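PDB 4YBN: flavin-nucleotide-binding protein from Mycobacterium smegmatis, which binds FAD and heme on a split beta-barrel fold related to pyridoxamine 5'-phosphate oxidase, and probably acts as an oxidoreductase. Local coordinates for residues A[9-14]-A[162-167]; A[30-35]-A[216-221]; A[83-88]-A[101-106]. One frame throughout, in Å; residues are numbered along the deposited sequence.

In the fold
All three contacts are partly buried and reach the same antiparallel sheet of the split barrel. Contact 1 is the outermost, with its centre about 17 Å from the centre of the chain, against about 9 Å for contact 3 and 7 Å for contact 2. Contacts 1 and 3 lie on the neighbouring strands 161-166 and 99-108 and touch the same FAD. In contact 1 most hydrogen bonds go to the cofactor, with one, from Lys164 to Arg13, directly across. Contact 3 is a regular strand pair with a salt bridge at one end. Contact 2 joins the C-terminal tail to the chain before strand 34-41, and Ile32 packs on Val83 and Ala85 of contact 3.

Contact 1. Residues A[9-14]-A[162-167]; sequences TRVTRL and SLKLSE. With FAD (flavin-adenine dinucleotide), chain K.
The FAD pocket of the split beta-barrel brings Lys164, on strand 161-166, against Val11 and Arg13 of the N-terminal loop. Lys164 CG is anti to the backbone N (chi1 -173°), and the chain runs extended from there. Its NZ bonds Arg13 O at 3.1 Å, from above the carbonyl plane. The same NZ meets FAD O3' at 2.8 Å. A heme carboxylate oxygen is a third partner, so this one amine ties the loop to both cofactors. Three oxygens grip the NZ. Val11 crosses the lysine chain at about a right angle, with CG1 3.7 Å from Lys164 NZ. Its CG2 sits over one face of the adenine, 3.5 Å from FAD N9A. The loop backbone then binds one phosphate. Arg13 N gives FAD O1P a fairly straight bond of 2.8 Å (162° at the hydrogen), and Thr12 N adds a weak one to the same oxygen. The Thr12 hydroxyl bonds the other phosphate, at FAD O1A. Arg13 NE goes to the heme instead. The second subunit completes the FAD site with Pro49 O, Ser67 OG and Trp69 NE1, among others. At the start of the strand, Ser162 CB touches Thr9 O at 3.3 Å, and Ser162 OG accepts a 2.6 Å hydrogen bond from the ribose hydroxyl FAD O2B. The same OG donates to FAD N3A, in a doubtfully short bond.

Contact 2. Residues A[30-35]-A[216-221]; sequences DTIPLA and GELRNT
Asp30 and Thr31 meet Arg219 and Asn220 where the C-terminal tail crosses the turn between helix 22-29 and strand 34-41. Asp30 is the first residue past the helix. Its carbonyl O accepts a 2.6 Å hydrogen bond from Asn220 N, which approaches from above the carbonyl plane. Asp30 CB lies 3.6 Å from Arg219 NH2. The carboxylate of Asp30 is bridged to Arg54, and its OD2 stays 4.6 Å from Arg219 NH2, beyond a salt bridge. Thr31 follows. Its OG1 lies at the edge of the Arg219 guanidinium, but its hydrogen bond goes back to Asp27 O of the helix. Thr31 O receives a CA-H...O contact from Arg219 CA at 3.2 Å. The side chain of Ile32 makes a light apolar contact, its CD1 being 4.4 Å from Leu218 CD2. Pro33 packs more closely. Pro33 and Leu218 reach toward each other tip to tip, with Pro33 CD 3.7 Å from Leu218 CD2. With CG anti to the backbone N (chi1 -157°), Asn220 CG comes near Pro33 CA. Asn220 ND2 lies 3.5 Å from Pro33 CA. That ND2 donates to Phe52 O and Leu29 O, which satisfies the buried ND2. Around the contact, Leu218 rests on strand 184-192, Asn220 touches helix 116-130, and Pro33 packs on Leu86 of the second subunit.

Contact 3. Residues A[83-88]-A[101-106]; sequences VTALDG and RYRSAT. With FAD (flavin-adenine dinucleotide), chain K.
Arg103, Arg101 and Asp87 carry the bulged end of the antiparallel hairpin formed by strands 78-91 and 99-108. Arg103 grips Asp87 side-on. Its NH2 meets Asp87 OD1 at 2.9 Å, close to the guanidinium plane, and its NE meets Asp87 OD2 at 3.0 Å on the syn lone pair. The carboxylate and guanidinium planes are 31° apart, so the salt bridge is twisted rather than flat. Ala85 CB lies over one face of the guanidinium, 3.5 Å from Arg103 NH2.

Asp87 and Gly88 both face Arg101, which makes a classic beta bulge. Arg101 O takes a 2.9 Å bond from Asp87 N and a weak one from Gly88 N. Arg101 N returns a bond to Gly88 O at 2.7 Å. The Arg101 chain is extended from CG to NE. Its NH1 reaches a water that also bonds Asp87 O, while its NE bonds Gly168 O.

Away from the bulge the ladder is regular. Ala85 pairs with Arg103 and Val83 with Ala105 through reciprocal backbone bonds. Between these pairs, on the cofactor side, Thr84 OG1 and Ser104 OG share a 2.9 Å hydrogen bond. Tyr102, on the same side, lays one ring face against the flavin, with FAD C8 3.2 Å above the ring centre, and its OH bonds the heme.

Helix 22-29 packs on Val83, Ala85 and Ala105, on the other face of the sheet. Strand 161-166 flanks strand 99-108, and strand 184-192 pairs with strand 78-91 near Asp87, where Leu86 touches Leu188.

Contact 1. Residues A[9-14]-A[162-167]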
loop_
_atom_site.group_PDB
_atom_site.type_symbol
_atom_site.label_atom_id
_atom_site.label_comp_id
_atom_site.label_asym_id
_atom_site.label_seq_id
_atom_site.Cartn_x
_atom_site.Cartn_y
_atom_site.Cartn_z
ATOM N N THR A 9 7.962 -5.432 -18.252
ATOM C CA THR A 9 8.387 -5.962 -16.922
ATOM C C THR A 9 9.821 -5.579 -16.484
ATOM O O THR A 9 10.259 -5.932 -15.374
ATOM C CB THR A 9 8.173 -7.513 -16.793
ATOM O OG1 THR A 9 8.713 -8.196 -17.940
ATOM C CG2 THR A 9 6.655 -7.838 -16.630
ATOM N N ARG A 10 10.536 -4.840 -17.336
ATOM C CA ARG A 10 11.906 -4.394 -17.035
ATOM C C ARG A 10 11.931 -3.025 -16.294
ATOM O O ARG A 10 11.407 -2.046 -16.810
ATOM C CB ARG A 10 12.687 -4.280 -18.354
ATOM C CG ARG A 10 14.185 -4.131 -18.168
ATOM C CD ARG A 10 14.931 -4.226 -19.496
ATOM N NE ARG A 10 14.902 -5.580 -20.081
ATOM C CZ ARG A 10 15.679 -6.611 -19.712
ATOM N NH1 ARG A 10 16.569 -6.492 -18.726
ATOM N NH2 ARG A 10 15.564 -7.785 -20.335
ATOM N N VAL A 11 12.540 -2.939 -15.107
ATOM C CA VAL A 11 12.702 -1.611 -14.424
ATOM C C VAL A 11 13.678 -0.730 -15.271
ATOM O O VAL A 11 14.725 -1.233 -15.730
ATOM C CB VAL A 11 13.189 -1.745 -12.932
ATOM C CG1 VAL A 11 13.456 -0.378 -12.287
ATOM C CG2 VAL A 11 12.194 -2.553 -12.072
ATOM N N THR A 12 13.321 0.552 -15.480
ATOM C CA THR A 12 14.223 1.574 -16.114
ATOM C C THR A 12 15.194 2.216 -15.097
ATOM O O THR A 12 16.416 2.075 -15.239
ATOM C CB THR A 12 13.467 2.754 -16.814
ATOM O OG1 THR A 12 12.578 2.258 -17.805
ATOM C CG2 THR A 12 14.463 3.759 -17.508
ATOM N N ARG A 13 14.648 2.925 -14.090
ATOM C CA ARG A 13 15.473 3.671 -13.106
ATOM C C ARG A 13 15.950 2.762 -11.959
ATOM O O ARG A 13 15.148 1.954 -11.428
ATOM C CB ARG A 13 14.696 4.877 -12.536
ATOM C CG ARG A 13 14.076 5.844 -13.559
ATOM C CD ARG A 13 15.083 6.444 -14.549
ATOM N NE ARG A 13 16.218 7.077 -13.873
ATOM C CZ ARG A 13 17.245 7.687 -14.481
ATOM N NH1 ARG A 13 17.323 7.795 -15.810
ATOM N NH2 ARG A 13 18.211 8.204 -13.741
ATOM N N LEU A 14 17.234 2.909 -11.582
ATOM C CA LEU A 14 17.896 2.117 -10.510
ATOM C C LEU A 14 17.566 0.625 -10.624
ATOM O O LEU A 14 17.136 -0.035 -9.666
ATOM C CB LEU A 14 17.562 2.674 -9.114
ATOM C CG LEU A 14 18.014 4.121 -8.837
ATOM C CD1 LEU A 14 17.286 4.737 -7.646
ATOM C CD2 LEU A 14 19.526 4.153 -8.644
ATOM N N SER A 162 7.137 -8.203 -11.995
ATOM C CA SER A 162 8.390 -7.531 -11.749
ATOM C C SER A 162 8.514 -7.273 -10.223
ATOM O O SER A 162 7.500 -7.069 -9.539
ATOM C CB SER A 162 8.481 -6.266 -12.587
ATOM O OG SER A 162 7.592 -5.294 -12.087
ATOM N N LEU A 163 9.710 -7.378 -9.705
ATOM C CA LEU A 163 9.964 -7.133 -8.288
ATOM C C LEU A 163 11.068 -6.086 -8.129
ATOM O O LEU A 163 12.209 -6.181 -8.705
ATOM C CB LEU A 163 10.315 -8.448 -7.577
ATOM C CG LEU A 163 10.574 -8.361 -6.071
ATOM C CD1 LEU A 163 9.380 -8.029 -5.222
ATOM C CD2 LEU A 163 11.184 -9.662 -5.625
ATOM N N LYS A 164 10.781 -5.073 -7.346
ATOM C CA LYS A 164 11.809 -4.037 -7.031
ATOM C C LYS A 164 12.052 -3.901 -5.540
ATOM O O LYS A 164 11.111 -3.828 -4.732
ATOM C CB LYS A 164 11.377 -2.746 -7.627
ATOM C CG LYS A 164 12.449 -1.648 -7.501
ATOM C CD LYS A 164 12.242 -0.483 -8.470
ATOM C CE LYS A 164 13.456 0.472 -8.470
ATOM N NZ LYS A 164 13.062 1.714 -9.203
ATOM N N LEU A 165 13.323 -3.961 -5.165
ATOM C CA LEU A 165 13.740 -4.026 -3.763
ATOM C C LEU A 165 14.695 -2.861 -3.459
ATOM O O LEU A 165 15.734 -2.750 -4.103
ATOM C CB LEU A 165 14.473 -5.352 -3.453
ATOM C CG LEU A 165 13.872 -6.682 -3.971
ATOM C CD1 LEU A 165 14.811 -7.874 -3.732
ATOM C CD2 LEU A 165 12.540 -6.948 -3.265
ATOM N N SER A 166 14.378 -2.042 -2.459
ATOM C CA SER A 166 15.283 -1.000 -1.952
ATOM C C SER A 166 15.467 -1.153 -0.474
ATOM O O SER A 166 14.552 -0.892 0.274
ATOM C CB SER A 166 14.713 0.366 -2.215
ATOM O OG SER A 166 15.758 1.321 -2.193
ATOM N N GLU A 167 16.609 -1.667 -0.034
ATOM C CA GLU A 167 16.850 -1.831 1.391
ATOM C C GLU A 167 18.230 -1.328 1.766
ATOM O O GLU A 167 18.829 -1.835 2.724
ATOM C CB GLU A 167 16.717 -3.312 1.815
ATOM C CG GLU A 167 15.368 -3.974 1.505
ATOM C CD GLU A 167 14.205 -3.380 2.282
ATOM O OE1 GLU A 167 14.421 -2.710 3.312
ATOM O OE2 GLU A 167 13.059 -3.569 1.864
HETATM P PA FAD K . 9.020 2.253 -16.074
HETATM O O1A FAD K . 10.212 2.098 -16.975
HETATM O O2A FAD K . 8.063 3.363 -16.397
HETATM O O5B FAD K . 8.293 0.775 -15.934
HETATM C C5B FAD K . 8.784 -0.398 -16.619
HETATM C C4B FAD K . 8.499 -1.676 -15.817
HETATM O O4B FAD K . 9.306 -1.690 -14.624
HETATM C C3B FAD K . 7.095 -1.805 -15.213
HETATM O O3B FAD K . 6.043 -2.150 -16.133
HETATM C C2B FAD K . 7.304 -2.764 -14.028
HETATM O O2B FAD K . 7.174 -4.127 -14.414
HETATM C C1B FAD K . 8.754 -2.508 -13.592
HETATM N N9A FAD K . 8.747 -1.790 -12.314
HETATM C C8A FAD K . 9.023 -0.465 -12.237
HETATM N N7A FAD K . 8.894 -0.037 -10.947
HETATM C C5A FAD K . 8.530 -1.093 -10.195
HETATM C C6A FAD K . 8.228 -1.262 -8.750
HETATM N N6A FAD K . 8.348 -0.168 -7.965
HETATM N N1A FAD K . 7.891 -2.512 -8.307
HETATM C C2A FAD K . 7.778 -3.573 -9.162
HETATM N N3A FAD K . 8.048 -3.453 -10.481
HETATM C C4A FAD K . 8.431 -2.262 -11.072
HETATM N N1 FAD K . 9.911 6.417 -7.615
HETATM C C2 FAD K . 10.086 7.761 -7.778
HETATM O O2 FAD K . 10.460 8.071 -8.933
HETATM N N3 FAD K . 9.860 8.658 -6.773
HETATM C C4 FAD K . 9.368 8.268 -5.540
HETATM O O4 FAD K . 9.066 8.997 -4.552
HETATM C C4X FAD K . 9.189 6.820 -5.289
HETATM N N5 FAD K . 8.714 6.355 -4.106
HETATM C C5X FAD K . 8.509 5.020 -3.950
HETATM C C6 FAD K . 8.056 4.547 -2.764
HETATM C C7 FAD K . 7.890 3.184 -2.595
HETATM C C7M FAD K . 7.370 2.647 -1.303
HETATM C C8 FAD K . 8.158 2.215 -3.680
HETATM C C8M FAD K . 7.910 0.740 -3.497
HETATM C C9 FAD K . 8.625 2.692 -4.869
HETATM C C9A FAD K . 8.804 4.058 -5.036
HETATM N N10 FAD K . 9.247 4.544 -6.268
HETATM C C10 FAD K . 9.477 5.910 -6.424
HETATM C "C1'" FAD K . 9.588 3.611 -7.373
HETATM C "C2'" FAD K . 8.632 3.619 -8.536
HETATM O "O2'" FAD K . 7.679 2.578 -8.332
HETATM C "C3'" FAD K . 9.453 3.283 -9.785
HETATM O "O3'" FAD K . 10.299 2.116 -9.515
HETATM C "C4'" FAD K . 10.260 4.529 -10.240
HETATM O "O4'" FAD K . 9.378 5.656 -10.508
HETATM C "C5'" FAD K . 11.066 4.205 -11.484
HETATM O "O5'" FAD K . 10.199 3.571 -12.411
HETATM P P FAD K . 10.664 3.266 -13.919
HETATM O O1P FAD K . 11.912 2.440 -13.746
HETATM O O2P FAD K . 10.696 4.533 -14.692
HETATM O O3P FAD K . 9.492 2.364 -14.511
#

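Contact 2. Residues A[30-35]-A[216-221]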
loop_
_atom_site.group_PDB
_atom_site.type_symbol
_atom_site.label_atom_id
_atom_site.label_comp_id
_atom_site.label_asym_id
_atom_site.label_seq_id
_atom_site.Cartn_x
_atom_site.Cartn_y
_atom_site.Cartn_z
ATOM N N ASP A 30 3.497 -13.192 0.538
ATOM C CA ASP A 30 3.069 -13.821 1.731
ATOM C C ASP A 30 3.207 -12.951 2.954
ATOM O O ASP A 30 3.019 -13.442 4.057
ATOM C CB ASP A 30 3.949 -15.042 1.974
ATOM C CG ASP A 30 3.683 -16.136 0.936
ATOM O OD1 ASP A 30 2.610 -16.064 0.282
ATOM O OD2 ASP A 30 4.554 -17.018 0.783
ATOM N N THR A 31 3.585 -11.697 2.785
ATOM C CA THR A 31 3.722 -10.783 3.876
ATOM C C THR A 31 2.580 -9.756 3.866
ATOM O O THR A 31 1.971 -9.527 4.892
ATOM C CB THR A 31 5.078 -10.051 3.774
ATOM O OG1 THR A 31 6.121 -11.002 3.806
ATOM C CG2 THR A 31 5.268 -9.079 4.968
ATOM N N ILE A 32 2.338 -9.117 2.739
ATOM C CA ILE A 32 1.391 -7.993 2.652
ATOM C C ILE A 32 0.080 -8.525 2.187
ATOM O O ILE A 32 0.069 -9.158 1.159
ATOM C CB ILE A 32 1.909 -6.959 1.605
ATOM C CG1 ILE A 32 3.328 -6.477 1.988
ATOM C CG2 ILE A 32 0.965 -5.763 1.495
ATOM C CD1 ILE A 32 3.358 -5.719 3.295
ATOM N N PRO A 33 -1.033 -8.262 2.887
ATOM C CA PRO A 33 -2.334 -8.759 2.463
ATOM C C PRO A 33 -3.142 -7.845 1.529
ATOM O O PRO A 33 -4.196 -8.239 1.069
ATOM C CB PRO A 33 -3.061 -8.912 3.781
ATOM C CG PRO A 33 -2.558 -7.817 4.579
ATOM C CD PRO A 33 -1.122 -7.618 4.212
ATOM N N LEU A 34 -2.637 -6.647 1.247
ATOM C CA LEU A 34 -3.339 -5.682 0.425
ATOM C C LEU A 34 -2.689 -5.599 -0.931
ATOM O O LEU A 34 -1.459 -5.517 -1.052
ATOM C CB LEU A 34 -3.334 -4.330 1.118
ATOM C CG LEU A 34 -3.522 -3.049 0.324
ATOM C CD1 LEU A 34 -4.926 -2.966 -0.234
ATOM C CD2 LEU A 34 -3.191 -1.861 1.229
ATOM N N ALA A 35 -3.516 -5.622 -1.968
ATOM C CA ALA A 35 -3.051 -5.349 -3.311
ATOM C C ALA A 35 -3.813 -4.113 -3.833
ATOM O O ALA A 35 -4.952 -3.832 -3.406
ATOM C CB ALA A 35 -3.357 -6.551 -4.210
ATOM N N GLY A 216 3.092 -10.102 16.325
ATOM C CA GLY A 216 4.331 -9.707 15.634
ATOM C C GLY A 216 4.013 -8.875 14.411
ATOM O O GLY A 216 2.939 -8.249 14.286
ATOM N N GLU A 217 4.916 -8.960 13.459
ATOM C CA GLU A 217 4.785 -8.217 12.249
ATOM C C GLU A 217 3.851 -8.897 11.288
ATOM O O GLU A 217 3.838 -10.101 11.081
ATOM C CB GLU A 217 6.130 -7.986 11.588
ATOM C CG GLU A 217 7.031 -7.074 12.387
ATOM C CD GLU A 217 8.378 -6.849 11.715
ATOM O OE1 GLU A 217 8.559 -7.182 10.523
ATOM O OE2 GLU A 217 9.264 -6.322 12.390
ATOM N N LEU A 218 3.044 -8.062 10.710
ATOM C CA LEU A 218 2.003 -8.448 9.800
ATOM C C LEU A 218 2.555 -9.387 8.769
ATOM O O LEU A 218 3.565 -9.042 8.171
ATOM C CB LEU A 218 1.539 -7.189 9.086
ATOM C CG LEU A 218 0.885 -7.365 7.741
ATOM C CD1 LEU A 218 -0.509 -7.930 7.995
ATOM C CD2 LEU A 218 0.933 -6.068 6.935
ATOM N N ARG A 219 1.904 -10.558 8.572
ATOM C CA ARG A 219 2.215 -11.462 7.425
ATOM C C ARG A 219 0.929 -11.938 6.682
ATOM O O ARG A 219 -0.191 -11.665 7.120
ATOM C CB ARG A 219 3.184 -12.619 7.820
ATOM C CG ARG A 219 4.643 -12.139 7.834
ATOM C CD ARG A 219 5.660 -13.231 7.626
ATOM N NE ARG A 219 5.740 -13.856 6.291
ATOM C CZ ARG A 219 5.957 -15.161 6.103
ATOM N NH1 ARG A 219 6.027 -15.975 7.154
ATOM N NH2 ARG A 219 6.062 -15.678 4.873
ATOM N N ASN A 220 1.114 -12.568 5.526
ATOM C CA ASN A 220 0.004 -13.108 4.699
ATOM C C ASN A 220 0.120 -14.673 4.495
ATOM O O ASN A 220 -0.162 -15.201 3.395
ATOM C CB ASN A 220 -0.071 -12.336 3.351
ATOM C CG ASN A 220 -1.445 -12.411 2.691
ATOM O OD1 ASN A 220 -2.413 -12.814 3.330
ATOM N ND2 ASN A 220 -1.535 -11.983 1.391
ATOM N N THR A 221 0.579 -15.363 5.553
ATOM C CA THR A 221 0.531 -16.824 5.696
ATOM C C THR A 221 0.968 -17.243 7.102
ATOM O O THR A 221 1.824 -16.591 7.716
ATOM C CB THR A 221 1.426 -17.564 4.695
ATOM O OG1 THR A 221 0.950 -18.908 4.582
ATOM C CG2 THR A 221 2.924 -17.589 5.130
#

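Contact 3. Residues A[83-88]-A[101-106]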
loop_
_atom_site.group_PDB
_atom_site.type_symbol
_atom_site.label_atom_id
_atom_site.label_comp_id
_atom_site.label_asym_id
_atom_site.label_seq_id
_atom_site.Cartn_x
_atom_site.Cartn_y
_atom_site.Cartn_z
ATOM N N VAL A 83 1.642 -4.668 -5.283
ATOM C CA VAL A 83 1.786 -5.085 -3.878
ATOM C C VAL A 83 3.046 -4.471 -3.326
ATOM O O VAL A 83 4.135 -4.707 -3.849
ATOM C CB VAL A 83 1.824 -6.635 -3.679
ATOM C CG1 VAL A 83 1.918 -6.977 -2.191
ATOM C CG2 VAL A 83 0.537 -7.222 -4.272
ATOM N N THR A 84 2.908 -3.724 -2.232
ATOM C CA THR A 84 4.004 -2.888 -1.716
ATOM C C THR A 84 4.129 -2.971 -0.186
ATOM O O THR A 84 3.140 -2.932 0.558
ATOM C CB THR A 84 3.756 -1.405 -2.184
ATOM O OG1 THR A 84 3.871 -1.350 -3.618
ATOM C CG2 THR A 84 4.782 -0.474 -1.632
ATOM N N ALA A 85 5.357 -3.166 0.235
ATOM C CA ALA A 85 5.778 -3.058 1.620
ATOM C C ALA A 85 6.687 -1.887 1.801
ATOM O O ALA A 85 7.729 -1.816 1.197
ATOM C CB ALA A 85 6.504 -4.308 2.001
ATOM N N LEU A 86 6.280 -0.952 2.632
ATOM C CA LEU A 86 7.102 0.225 3.009
ATOM C C LEU A 86 7.857 -0.103 4.259
ATOM O O LEU A 86 7.226 -0.307 5.287
ATOM C CB LEU A 86 6.170 1.382 3.305
ATOM C CG LEU A 86 6.742 2.759 3.729
ATOM C CD1 LEU A 86 7.766 3.208 2.744
ATOM C CD2 LEU A 86 5.631 3.781 3.813
ATOM N N ASP A 87 9.180 -0.185 4.151
ATOM C CA ASP A 87 10.087 -0.659 5.163
ATOM C C ASP A 87 10.864 0.388 5.898
ATOM O O ASP A 87 11.478 0.083 6.881
ATOM C CB ASP A 87 11.104 -1.615 4.533
ATOM C CG ASP A 87 10.438 -2.869 4.012
ATOM O OD1 ASP A 87 9.356 -3.194 4.547
ATOM O OD2 ASP A 87 10.962 -3.519 3.112
ATOM N N GLY A 88 10.868 1.613 5.434
ATOM C CA GLY A 88 11.557 2.674 6.155
ATOM C C GLY A 88 11.857 3.873 5.320
ATOM O O GLY A 88 11.592 3.908 4.104
ATOM N N ARG A 101 12.963 2.860 2.011
ATOM C CA ARG A 101 13.202 1.479 1.852
ATOM C C ARG A 101 11.819 0.873 1.552
ATOM O O ARG A 101 10.814 1.201 2.161
ATOM C CB ARG A 101 13.811 0.877 3.096
ATOM C CG ARG A 101 15.292 1.036 3.182
ATOM C CD ARG A 101 15.791 0.296 4.404
ATOM N NE ARG A 101 17.260 0.354 4.531
ATOM C CZ ARG A 101 17.953 -0.095 5.574
ATOM N NH1 ARG A 101 17.317 -0.631 6.623
ATOM N NH2 ARG A 101 19.305 0.013 5.602
ATOM N N TYR A 102 11.797 -0.048 0.620
ATOM C CA TYR A 102 10.542 -0.737 0.251
ATOM C C TYR A 102 10.788 -1.985 -0.554
ATOM O O TYR A 102 11.914 -2.219 -1.016
ATOM C CB TYR A 102 9.728 0.200 -0.579
ATOM C CG TYR A 102 10.399 0.522 -1.908
ATOM C CD1 TYR A 102 10.371 -0.396 -2.972
ATOM C CD2 TYR A 102 11.063 1.748 -2.111
ATOM C CE1 TYR A 102 10.952 -0.101 -4.198
ATOM C CE2 TYR A 102 11.633 2.054 -3.347
ATOM C CZ TYR A 102 11.580 1.123 -4.380
ATOM O OH TYR A 102 12.144 1.404 -5.600
ATOM N N ARG A 103 9.721 -2.780 -0.737
ATOM C CA ARG A 103 9.718 -3.938 -1.637
ATOM C C ARG A 103 8.401 -3.816 -2.398
ATOM O O ARG A 103 7.377 -3.526 -1.780
ATOM C CB ARG A 103 9.685 -5.220 -0.836
ATOM C CG ARG A 103 10.895 -5.615 -0.022
ATOM C CD ARG A 103 10.515 -6.726 0.925
ATOM N NE ARG A 103 9.922 -6.128 2.113
ATOM C CZ ARG A 103 9.240 -6.756 3.051
ATOM N NH1 ARG A 103 9.032 -8.077 2.967
ATOM N NH2 ARG A 103 8.744 -6.031 4.083
ATOM N N SER A 104 8.394 -3.955 -3.708
ATOM C CA SER A 104 7.191 -3.772 -4.442
ATOM C C SER A 104 7.120 -4.802 -5.582
ATOM O O SER A 104 8.147 -5.078 -6.205
ATOM C CB SER A 104 7.136 -2.351 -5.082
ATOM O OG SER A 104 5.803 -2.233 -5.646
ATOM N N ALA A 105 5.956 -5.356 -5.833
ATOM C CA ALA A 105 5.810 -6.273 -6.972
ATOM C C ALA A 105 4.690 -5.770 -7.799
ATOM O O ALA A 105 3.707 -5.226 -7.277
ATOM C CB ALA A 105 5.540 -7.667 -6.464
ATOM N N THR A 106 4.811 -5.952 -9.106
ATOM C CA THR A 106 3.756 -5.634 -10.032
ATOM C C THR A 106 3.516 -6.879 -10.922
ATOM O O THR A 106 4.486 -7.465 -11.394
ATOM C CB THR A 106 4.120 -4.469 -10.940
ATOM O OG1 THR A 106 4.711 -3.414 -10.151
ATOM C CG2 THR A 106 2.838 -3.952 -11.534
HETATM P PA FAD K . 9.020 2.253 -16.074
HETATM O O1A FAD K . 10.212 2.098 -16.975
HETATM O O2A FAD K . 8.063 3.363 -16.397
HETATM O O5B FAD K . 8.293 0.775 -15.934
HETATM C C5B FAD K . 8.784 -0.398 -16.619
HETATM C C4B FAD K . 8.499 -1.676 -15.817
HETATM O O4B FAD K . 9.306 -1.690 -14.624
HETATM C C3B FAD K . 7.095 -1.805 -15.213
HETATM O O3B FAD K . 6.043 -2.150 -16.133
HETATM C C2B FAD K . 7.304 -2.764 -14.028
HETATM O O2B FAD K . 7.174 -4.127 -14.414
HETATM C C1B FAD K . 8.754 -2.508 -13.592
HETATM N N9A FAD K . 8.747 -1.790 -12.314
HETATM C C8A FAD K . 9.023 -0.465 -12.237
HETATM N N7A FAD K . 8.894 -0.037 -10.947
HETATM C C5A FAD K . 8.530 -1.093 -10.195
HETATM C C6A FAD K . 8.228 -1.262 -8.750
HETATM N N6A FAD K . 8.348 -0.168 -7.965
HETATM N N1A FAD K . 7.891 -2.512 -8.307
HETATM C C2A FAD K . 7.778 -3.573 -9.162
HETATM N N3A FAD K . 8.048 -3.453 -10.481
HETATM C C4A FAD K . 8.431 -2.262 -11.072
HETATM N N1 FAD K . 9.911 6.417 -7.615
HETATM C C2 FAD K . 10.086 7.761 -7.778
HETATM O O2 FAD K . 10.460 8.071 -8.933
HETATM N N3 FAD K . 9.860 8.658 -6.773
HETATM C C4 FAD K . 9.368 8.268 -5.540
HETATM O O4 FAD K . 9.066 8.997 -4.552
HETATM C C4X FAD K . 9.189 6.820 -5.289
HETATM N N5 FAD K . 8.714 6.355 -4.106
HETATM C C5X FAD K . 8.509 5.020 -3.950
HETATM C C6 FAD K . 8.056 4.547 -2.764
HETATM C C7 FAD K . 7.890 3.184 -2.595
HETATM C C7M FAD K . 7.370 2.647 -1.303
HETATM C C8 FAD K . 8.158 2.215 -3.680
HETATM C C8M FAD K . 7.910 0.740 -3.497
HETATM C C9 FAD K . 8.625 2.692 -4.869
HETATM C C9A FAD K . 8.804 4.058 -5.036
HETATM N N10 FAD K . 9.247 4.544 -6.268
HETATM C C10 FAD K . 9.477 5.910 -6.424
HETATM C "C1'" FAD K . 9.588 3.611 -7.373
HETATM C "C2'" FAD K . 8.632 3.619 -8.536
HETATM O "O2'" FAD K . 7.679 2.578 -8.332
HETATM C "C3'" FAD K . 9.453 3.283 -9.785
HETATM O "O3'" FAD K . 10.299 2.116 -9.515
HETATM C "C4'" FAD K . 10.260 4.529 -10.240
HETATM O "O4'" FAD K . 9.378 5.656 -10.508
HETATM C "C5'" FAD K . 11.066 4.205 -11.484
HETATM O "O5'" FAD K . 10.199 3.571 -12.411
HETATM P P FAD K . 10.664 3.266 -13.919
HETATM O O1P FAD K . 11.912 2.440 -13.746
HETATM O O2P FAD K . 10.696 4.533 -14.692
HETATM O O3P FAD K . 9.492 2.364 -14.511
HETATM O O HOH W 1 14.291 -1.206 7.295
#